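Local coordinates for protein PHOX (Pseudomonas fluorescens, PDB 4A9V) that is an alkaline phosphatase that hydrolyses phosphate monoesters, using an iron-calcium cofactor held in a beta-propeller, at residues V262-N274 / Q364-S376. Numbering follows the deposited sequence.
Sequences VKRTALGRFKHEN and QAEVLIHARLAAS. With CA (calcium ion), chain Q; FEO (mu-oxo-diiron), chain S; EDO (1,2-ethanediol), chain H; EDO (1,2-ethanediol), chain M.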
# COMPACT_ATOMS: atom_id res chain seq x y z
N VAL A 262 16.65 5.09 -2.16
CA VAL A 262 17.02 4.57 -3.47
C VAL A 262 15.81 3.93 -4.15
O VAL A 262 15.20 3.00 -3.63
CB VAL A 262 18.12 3.49 -3.35
CG1 VAL A 262 18.55 3.04 -4.74
CG2 VAL A 262 19.31 4.01 -2.56
N LYS A 263 15.51 4.40 -5.36
CA LYS A 263 14.49 3.77 -6.20
C LYS A 263 15.07 2.52 -6.86
O LYS A 263 16.07 2.59 -7.57
CB LYS A 263 13.97 4.75 -7.25
CG LYS A 263 13.48 6.05 -6.63
CD LYS A 263 12.27 6.65 -7.34
CE LYS A 263 11.81 7.91 -6.63
NZ LYS A 263 10.55 8.47 -7.20
N ARG A 264 14.45 1.38 -6.58
CA ARG A 264 14.99 0.08 -6.96
C ARG A 264 14.35 -0.38 -8.27
O ARG A 264 13.32 -1.07 -8.28
CB ARG A 264 14.76 -0.93 -5.84
CG ARG A 264 15.50 -0.59 -4.55
CD ARG A 264 17.01 -0.65 -4.74
NE ARG A 264 17.72 -0.43 -3.48
CZ ARG A 264 19.04 -0.30 -3.37
NH1 ARG A 264 19.81 -0.44 -4.44
NH2 ARG A 264 19.58 -0.04 -2.20
N THR A 265 14.95 -0.00 -9.40
CA THR A 265 14.31 -0.23 -10.69
C THR A 265 14.21 -1.70 -11.10
O THR A 265 13.39 -2.04 -11.94
CB THR A 265 14.94 0.61 -11.82
OG1 THR A 265 16.29 0.21 -12.06
CG2 THR A 265 14.87 2.10 -11.50
N ALA A 266 15.01 -2.58 -10.49
CA ALA A 266 14.89 -4.01 -10.80
C ALA A 266 13.53 -4.58 -10.43
O ALA A 266 13.15 -5.63 -10.93
CB ALA A 266 16.00 -4.81 -10.13
N LEU A 267 12.80 -3.90 -9.54
CA LEU A 267 11.49 -4.38 -9.10
C LEU A 267 10.35 -3.88 -9.98
O LEU A 267 9.20 -4.26 -9.79
CB LEU A 267 11.25 -4.01 -7.63
CG LEU A 267 11.86 -4.94 -6.58
CD1 LEU A 267 13.38 -5.04 -6.69
CD2 LEU A 267 11.47 -4.48 -5.18
N GLY A 268 10.69 -3.12 -11.03
CA GLY A 268 9.71 -2.76 -12.05
C GLY A 268 8.92 -1.50 -11.74
O GLY A 268 8.81 -1.10 -10.57
N ARG A 269 8.37 -0.88 -12.78
CA ARG A 269 7.59 0.34 -12.66
C ARG A 269 6.12 0.04 -12.95
O ARG A 269 5.79 -0.50 -14.01
CB ARG A 269 8.11 1.40 -13.63
CG ARG A 269 7.25 2.65 -13.68
CD ARG A 269 7.97 3.75 -14.44
NE ARG A 269 7.08 4.85 -14.81
CZ ARG A 269 6.33 4.88 -15.91
NH1 ARG A 269 6.32 3.86 -16.75
NH2 ARG A 269 5.54 5.91 -16.12
N PHE A 270 5.26 0.37 -12.00
CA PHE A 270 3.81 0.19 -12.09
C PHE A 270 3.21 0.85 -10.84
O PHE A 270 3.91 1.60 -10.16
CB PHE A 270 3.40 -1.30 -12.29
CG PHE A 270 4.03 -2.28 -11.32
CD1 PHE A 270 3.40 -2.59 -10.12
CD2 PHE A 270 5.10 -3.06 -11.72
CE1 PHE A 270 3.90 -3.59 -9.30
CE2 PHE A 270 5.60 -4.05 -10.91
CZ PHE A 270 4.98 -4.34 -9.71
N LYS A 271 1.91 0.70 -10.63
CA LYS A 271 1.25 1.38 -9.53
C LYS A 271 1.30 0.49 -8.28
O LYS A 271 0.37 -0.26 -7.97
CB LYS A 271 -0.16 1.81 -9.93
CG LYS A 271 -0.11 2.77 -11.10
CD LYS A 271 -1.44 3.39 -11.48
CE LYS A 271 -1.27 4.18 -12.77
NZ LYS A 271 -2.55 4.75 -13.27
N HIS A 272 2.48 0.47 -7.67
CA HIS A 272 2.79 -0.47 -6.60
C HIS A 272 1.93 -0.23 -5.38
O HIS A 272 1.94 0.87 -4.84
CB HIS A 272 4.24 -0.29 -6.16
CG HIS A 272 5.26 -0.76 -7.17
ND1 HIS A 272 5.72 -2.03 -7.19
CD2 HIS A 272 5.94 -0.07 -8.16
CE1 HIS A 272 6.65 -2.15 -8.15
NE2 HIS A 272 6.79 -0.96 -8.74
N GLU A 273 1.32 -1.29 -4.86
CA GLU A 273 0.60 -1.21 -3.59
C GLU A 273 1.55 -1.50 -2.43
O GLU A 273 1.93 -0.58 -1.70
CB GLU A 273 -0.59 -2.16 -3.56
CG GLU A 273 -1.41 -2.01 -2.28
CD GLU A 273 -2.57 -1.05 -2.41
OE1 GLU A 273 -2.93 -0.71 -3.57
OE2 GLU A 273 -3.14 -0.67 -1.35
N ASN A 274 1.94 -2.76 -2.23
CA ASN A 274 2.91 -3.11 -1.20
C ASN A 274 3.98 -4.06 -1.73
O ASN A 274 4.04 -4.35 -2.93
CB ASN A 274 2.24 -3.62 0.11
CG ASN A 274 2.04 -5.12 0.15
OD1 ASN A 274 1.77 -5.77 -0.86
ND2 ASN A 274 2.02 -5.67 1.36
N GLN A 364 16.80 -4.20 -21.29
CA GLN A 364 16.17 -4.60 -20.04
C GLN A 364 15.66 -3.40 -19.26
O GLN A 364 14.62 -3.49 -18.61
CB GLN A 364 17.14 -5.43 -19.20
CG GLN A 364 16.56 -5.90 -17.87
CD GLN A 364 15.37 -6.83 -18.02
OE1 GLN A 364 15.05 -7.29 -19.12
NE2 GLN A 364 14.74 -7.16 -16.90
N ALA A 365 16.31 -2.25 -19.38
CA ALA A 365 15.81 -1.05 -18.72
C ALA A 365 14.38 -0.74 -19.17
O ALA A 365 13.52 -0.42 -18.35
CB ALA A 365 16.72 0.13 -19.00
N GLU A 366 14.14 -0.82 -20.47
CA GLU A 366 12.80 -0.56 -20.99
C GLU A 366 11.76 -1.58 -20.54
O GLU A 366 10.60 -1.23 -20.32
CB GLU A 366 12.84 -0.47 -22.51
CG GLU A 366 13.63 0.73 -23.00
CD GLU A 366 13.46 1.03 -24.48
OE1 GLU A 366 12.70 0.31 -25.18
OE2 GLU A 366 14.01 2.06 -24.93
N VAL A 367 12.17 -2.83 -20.40
CA VAL A 367 11.30 -3.86 -19.84
C VAL A 367 10.81 -3.44 -18.46
O VAL A 367 9.64 -3.62 -18.13
CB VAL A 367 12.02 -5.22 -19.79
CG1 VAL A 367 11.14 -6.26 -19.11
CG2 VAL A 367 12.39 -5.68 -21.20
N LEU A 368 11.71 -2.90 -17.65
CA LEU A 368 11.37 -2.53 -16.27
C LEU A 368 10.54 -1.24 -16.21
O LEU A 368 9.54 -1.16 -15.50
CB LEU A 368 12.65 -2.39 -15.45
CG LEU A 368 13.45 -3.68 -15.30
CD1 LEU A 368 14.84 -3.38 -14.78
CD2 LEU A 368 12.72 -4.67 -14.41
N ILE A 369 10.94 -0.23 -16.98
CA ILE A 369 10.22 1.04 -17.02
C ILE A 369 8.79 0.81 -17.54
O ILE A 369 7.85 1.46 -17.08
CB ILE A 369 10.98 2.06 -17.89
CG1 ILE A 369 12.35 2.37 -17.27
CG2 ILE A 369 10.18 3.34 -18.05
CD1 ILE A 369 13.31 3.06 -18.23
N HIS A 370 8.66 -0.11 -18.48
CA HIS A 370 7.38 -0.45 -19.09
C HIS A 370 6.96 -1.86 -18.75
O HIS A 370 6.41 -2.59 -19.58
CB HIS A 370 7.46 -0.26 -20.60
CG HIS A 370 7.71 1.17 -21.00
ND1 HIS A 370 8.31 1.52 -22.15
CD2 HIS A 370 7.37 2.35 -20.35
CE1 HIS A 370 8.37 2.86 -22.23
NE2 HIS A 370 7.80 3.37 -21.13
N ALA A 371 7.07 -2.20 -17.47
CA ALA A 371 6.77 -3.55 -17.01
C ALA A 371 5.34 -3.97 -17.36
O ALA A 371 5.12 -5.14 -17.67
CB ALA A 371 7.01 -3.66 -15.52
N ARG A 372 4.38 -3.05 -17.30
CA ARG A 372 3.01 -3.41 -17.64
C ARG A 372 2.94 -3.96 -19.06
O ARG A 372 2.20 -4.90 -19.34
CB ARG A 372 2.09 -2.19 -17.52
CG ARG A 372 1.72 -1.80 -16.10
CD ARG A 372 0.71 -0.67 -16.09
NE ARG A 372 0.16 -0.46 -14.77
CZ ARG A 372 -0.84 0.36 -14.49
NH1 ARG A 372 -1.34 1.16 -15.43
NH2 ARG A 372 -1.35 0.36 -13.28
N LEU A 373 3.60 -3.27 -19.99
CA LEU A 373 3.57 -3.67 -21.39
C LEU A 373 4.26 -5.00 -21.59
O LEU A 373 3.82 -5.83 -22.37
CB LEU A 373 4.24 -2.60 -22.26
CG LEU A 373 3.43 -1.31 -22.38
CD1 LEU A 373 4.20 -0.31 -23.23
CD2 LEU A 373 2.07 -1.57 -23.00
N ALA A 374 5.38 -5.21 -20.89
CA ALA A 374 6.11 -6.47 -21.01
C ALA A 374 5.25 -7.63 -20.47
O ALA A 374 5.21 -8.71 -21.06
CB ALA A 374 7.43 -6.39 -20.27
N ALA A 375 4.56 -7.39 -19.37
CA ALA A 375 3.72 -8.41 -18.77
C ALA A 375 2.54 -8.78 -19.68
O ALA A 375 2.12 -9.93 -19.74
CB ALA A 375 3.22 -7.94 -17.41
N SER A 376 2.01 -7.81 -20.42
CA SER A 376 0.99 -8.12 -21.41
C SER A 376 1.54 -9.00 -22.53
O SER A 376 0.88 -9.94 -22.97
CB SER A 376 0.39 -6.84 -22.00
OG SER A 376 -0.39 -6.15 -21.05
CA CA Q . -4.78 0.66 -0.42
FE1 FEO S . -3.11 3.36 -2.24
FE2 FEO S . -4.39 0.62 -3.96
O FEO S . -4.37 1.89 -2.50
C1 EDO H . 18.19 -7.29 -12.76
O1 EDO H . 19.29 -8.21 -12.61
C2 EDO H . 17.56 -7.46 -14.14
O2 EDO H . 16.43 -6.58 -14.31
C1 EDO M . 18.46 2.21 1.80
O1 EDO M . 19.28 1.47 2.71
C2 EDO M . 18.66 1.66 0.39
O2 EDO M . 19.75 0.73 0.40
O HOH W 1 -3.92 3.35 -0.24
O HOH W 2 -2.70 0.95 0.97
O HOH W 3 -5.50 1.20 1.90
O HOH W 4 -6.69 2.39 -0.93
O HOH W 5 -4.97 4.49 -2.90
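Arg269 grips the junction of two short helices, 364-369 and 371-377, by two hydrogen bonds to backbone carbonyls, a buried contact between the helical connection of strands 340-347 and 386-391 of the beta-propeller and the loop running from strand 262-264 inward to the metal cofactor. Its backbone N donates to Leu368 O at 3.0 Å. The side chain, CG anti to the backbone N (chi1 174°) and extended to NE, runs past the helix end, where NH1 meets Ile369 O in the guanidinium plane at 2.9 Å. Two successive carbonyls thus bind one arginine, Leu368 O also accepting weakly from Ala371 N. Leu368 sends both methyls against the loop, CD1 lying 3.5 Å from Thr265 O, while Ala371 CB sits at the ring edge of Phe270. Farther along, the Lys271 chain crosses Arg372, its CG 3.5 Å from Arg372 NH2. Both form salt bridges with Glu293, Arg372 also with Asp291, and these acids probably offset the like charges; the strongest polar partner of Lys271 is Tyr216. Inward, the Glu273 carboxylate bridges two metals: OE1 lies 2.0 Å from iron FE2, and OE2 binds the calcium ion at 2.3 Å.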